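Local coordinates for D-isomer specific 2-hydroxyacid dehydrogenase family protein (Desulfovibrio vulgaris, PDB 5TX7) that probably interconverts D-2-hydroxyacids and the corresponding 2-keto acids, with NAD as the hydride carrier, at residues Ala20-Glu23 against Glu27-Val30. Residues are numbered along the deposited sequence; the frame is centred on the assembly and turned at random.
Sequences APIE and ELVV
Leu28 reaches from the edge strand into the angle between Ile22 and Glu23 of the short helix, and its two methyl groups make every close contact of this pairing. The purely apolar part is its meeting with Ile22. CG2 of Ile22 lies 4.0 Å from Leu28 CD1 and just as far from Leu28 CD2, so this one methyl is set against the whole isopropyl fork, the two side chains running at a slant to each other. Ile22 places CG2 there by setting CG1 beside its own backbone N (chi1 -50°); the CG1-CD1 arm leads away from the strand. Ile22 also packs on Met299 and Ile306 of helix 292-310. The CB of Leu28 points toward the helix, and CG, anti to the amide nitrogen (chi1 -179°), brings the fork against Ile22 and Glu23.

The second kind of contact is aliphatic but borne by a charged residue. Glu23 CG approaches Leu28 CD2 at 3.9 Å, the two side chains lying roughly at right angles. From CG the glutamate continues extended (chi2 166°), carrying its carboxylate away from the leucine methyls.

No hydrogen bond joins the segments; the strand is instead held by backbone bonds from Glu27 and Val29 to Met2, Ile4 and Ala6, along strand 3-6 and the residue before it. Ile4 touches both Ile22 and Leu28. Strand 3-6, helix 20-23 and strand 27-30 form a beta-alpha-beta unit at one edge of the five-stranded parallel sheet of the flavodoxin-like domain, in this family the substrate-binding (catalytic) domain. Between these two segments the grip is apolar, methyl and methylene against methyl, without directional bonds: Ile22 is buried on the inner side, whereas Glu23 borders the leucine at the solvent-exposed margin.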
ATOM      1  N   ALA A  20     -21.767  -0.555  22.354  1.00 47.36           N
ATOM      2  CA  ALA A  20     -23.236  -0.480  22.335  1.00 50.33           C
ATOM      3  C   ALA A  20     -23.976  -1.771  21.918  1.00 51.02           C
ATOM      4  O   ALA A  20     -24.976  -2.128  22.552  1.00 52.26           O
ATOM      5  CB  ALA A  20     -23.703   0.699  21.491  1.00 50.03           C
ATOM      6  N   PRO A  21     -23.495  -2.477  20.878  1.00 50.18           N
ATOM      7  CA  PRO A  21     -24.182  -3.728  20.511  1.00 50.74           C
ATOM      8  C   PRO A  21     -24.194  -4.789  21.612  1.00 52.21           C
ATOM      9  O   PRO A  21     -25.162  -5.532  21.717  1.00 56.01           O
ATOM     10  CB  PRO A  21     -23.391  -4.224  19.291  1.00 49.43           C
ATOM     11  CG  PRO A  21     -22.786  -2.987  18.714  1.00 49.46           C
ATOM     12  CD  PRO A  21     -22.456  -2.119  19.898  1.00 47.92           C
ATOM     13  N   ILE A  22     -23.134  -4.850  22.418  1.00 51.10           N
ATOM     14  CA  ILE A  22     -23.062  -5.751  23.573  1.00 49.83           C
ATOM     15  C   ILE A  22     -23.888  -5.186  24.754  1.00 49.94           C
ATOM     16  O   ILE A  22     -24.567  -5.933  25.440  1.00 50.80           O
ATOM     17  CB  ILE A  22     -21.611  -5.976  24.060  1.00 48.87           C
ATOM     18  CG1 ILE A  22     -20.656  -6.360  22.912  1.00 48.41           C
ATOM     19  CG2 ILE A  22     -21.563  -7.040  25.154  1.00 50.03           C
ATOM     20  CD1 ILE A  22     -20.861  -7.712  22.292  1.00 50.73           C
ATOM     21  N   GLU A  23     -23.822  -3.881  24.986  1.00 50.56           N
ATOM     22  CA  GLU A  23     -24.560  -3.231  26.081  1.00 55.55           C
ATOM     23  C   GLU A  23     -26.084  -3.351  25.991  1.00 57.84           C
ATOM     24  O   GLU A  23     -26.753  -3.327  27.013  1.00 56.73           O
ATOM     25  CB  GLU A  23     -24.163  -1.764  26.221  1.00 58.53           C
ATOM     26  CG  GLU A  23     -22.748  -1.589  26.745  1.00 60.87           C
ATOM     27  CD  GLU A  23     -22.179  -0.177  26.589  1.00 64.12           C
ATOM     28  OE1 GLU A  23     -22.477   0.530  25.580  1.00 65.02           O
ATOM     29  OE2 GLU A  23     -21.336   0.162  27.432  1.00 67.85           O
ATOM     30  N   GLU A  27     -25.681  -6.340  31.241  1.00 64.15           N
ATOM     31  CA  GLU A  27     -24.836  -5.423  31.987  1.00 64.99           C
ATOM     32  C   GLU A  27     -23.406  -5.784  31.665  1.00 57.20           C
ATOM     33  O   GLU A  27     -22.973  -6.888  31.970  1.00 58.51           O
ATOM     34  CB  GLU A  27     -25.101  -5.519  33.498  1.00 71.19           C
ATOM     35  CG  GLU A  27     -26.281  -4.680  33.975  1.00 82.96           C
ATOM     36  CD  GLU A  27     -26.254  -3.251  33.419  1.00 92.64           C
ATOM     37  OE1 GLU A  27     -25.233  -2.552  33.636  1.00 96.04           O
ATOM     38  OE2 GLU A  27     -27.230  -2.837  32.736  1.00 96.25           O
ATOM     39  N   LEU A  28     -22.681  -4.860  31.047  1.00 52.55           N
ATOM     40  CA  LEU A  28     -21.307  -5.112  30.617  1.00 52.02           C
ATOM     41  C   LEU A  28     -20.291  -4.460  31.532  1.00 50.80           C
ATOM     42  O   LEU A  28     -20.486  -3.327  31.958  1.00 52.48           O
ATOM     43  CB  LEU A  28     -21.100  -4.574  29.208  1.00 51.63           C
ATOM     44  CG  LEU A  28     -19.736  -4.752  28.549  1.00 49.80           C
ATOM     45  CD1 LEU A  28     -19.392  -6.210  28.370  1.00 51.08           C
ATOM     46  CD2 LEU A  28     -19.784  -4.074  27.208  1.00 49.80           C
ATOM     47  N   VAL A  29     -19.218  -5.187  31.829  1.00 48.36           N
ATOM     48  CA  VAL A  29     -18.028  -4.615  32.449  1.00 47.89           C
ATOM     49  C   VAL A  29     -16.861  -4.910  31.511  1.00 46.84           C
ATOM     50  O   VAL A  29     -16.705  -6.052  31.070  1.00 46.71           O
ATOM     51  CB  VAL A  29     -17.765  -5.200  33.839  1.00 49.35           C
ATOM     52  CG1 VAL A  29     -16.547  -4.561  34.456  1.00 49.90           C
ATOM     53  CG2 VAL A  29     -18.938  -4.930  34.752  1.00 51.98           C
ATOM     54  N   VAL A  30     -16.067  -3.889  31.182  1.00 46.83           N
ATOM     55  CA  VAL A  30     -14.944  -4.046  30.265  1.00 46.64           C
ATOM     56  C   VAL A  30     -13.640  -3.749  30.979  1.00 47.72           C
ATOM     57  O   VAL A  30     -13.386  -2.614  31.337  1.00 48.46           O
ATOM     58  CB  VAL A  30     -15.061  -3.104  29.052  1.00 48.58           C
ATOM     59  CG1 VAL A  30     -13.892  -3.335  28.090  1.00 49.34           C
ATOM     60  CG2 VAL A  30     -16.401  -3.290  28.341  1.00 48.13           C
TER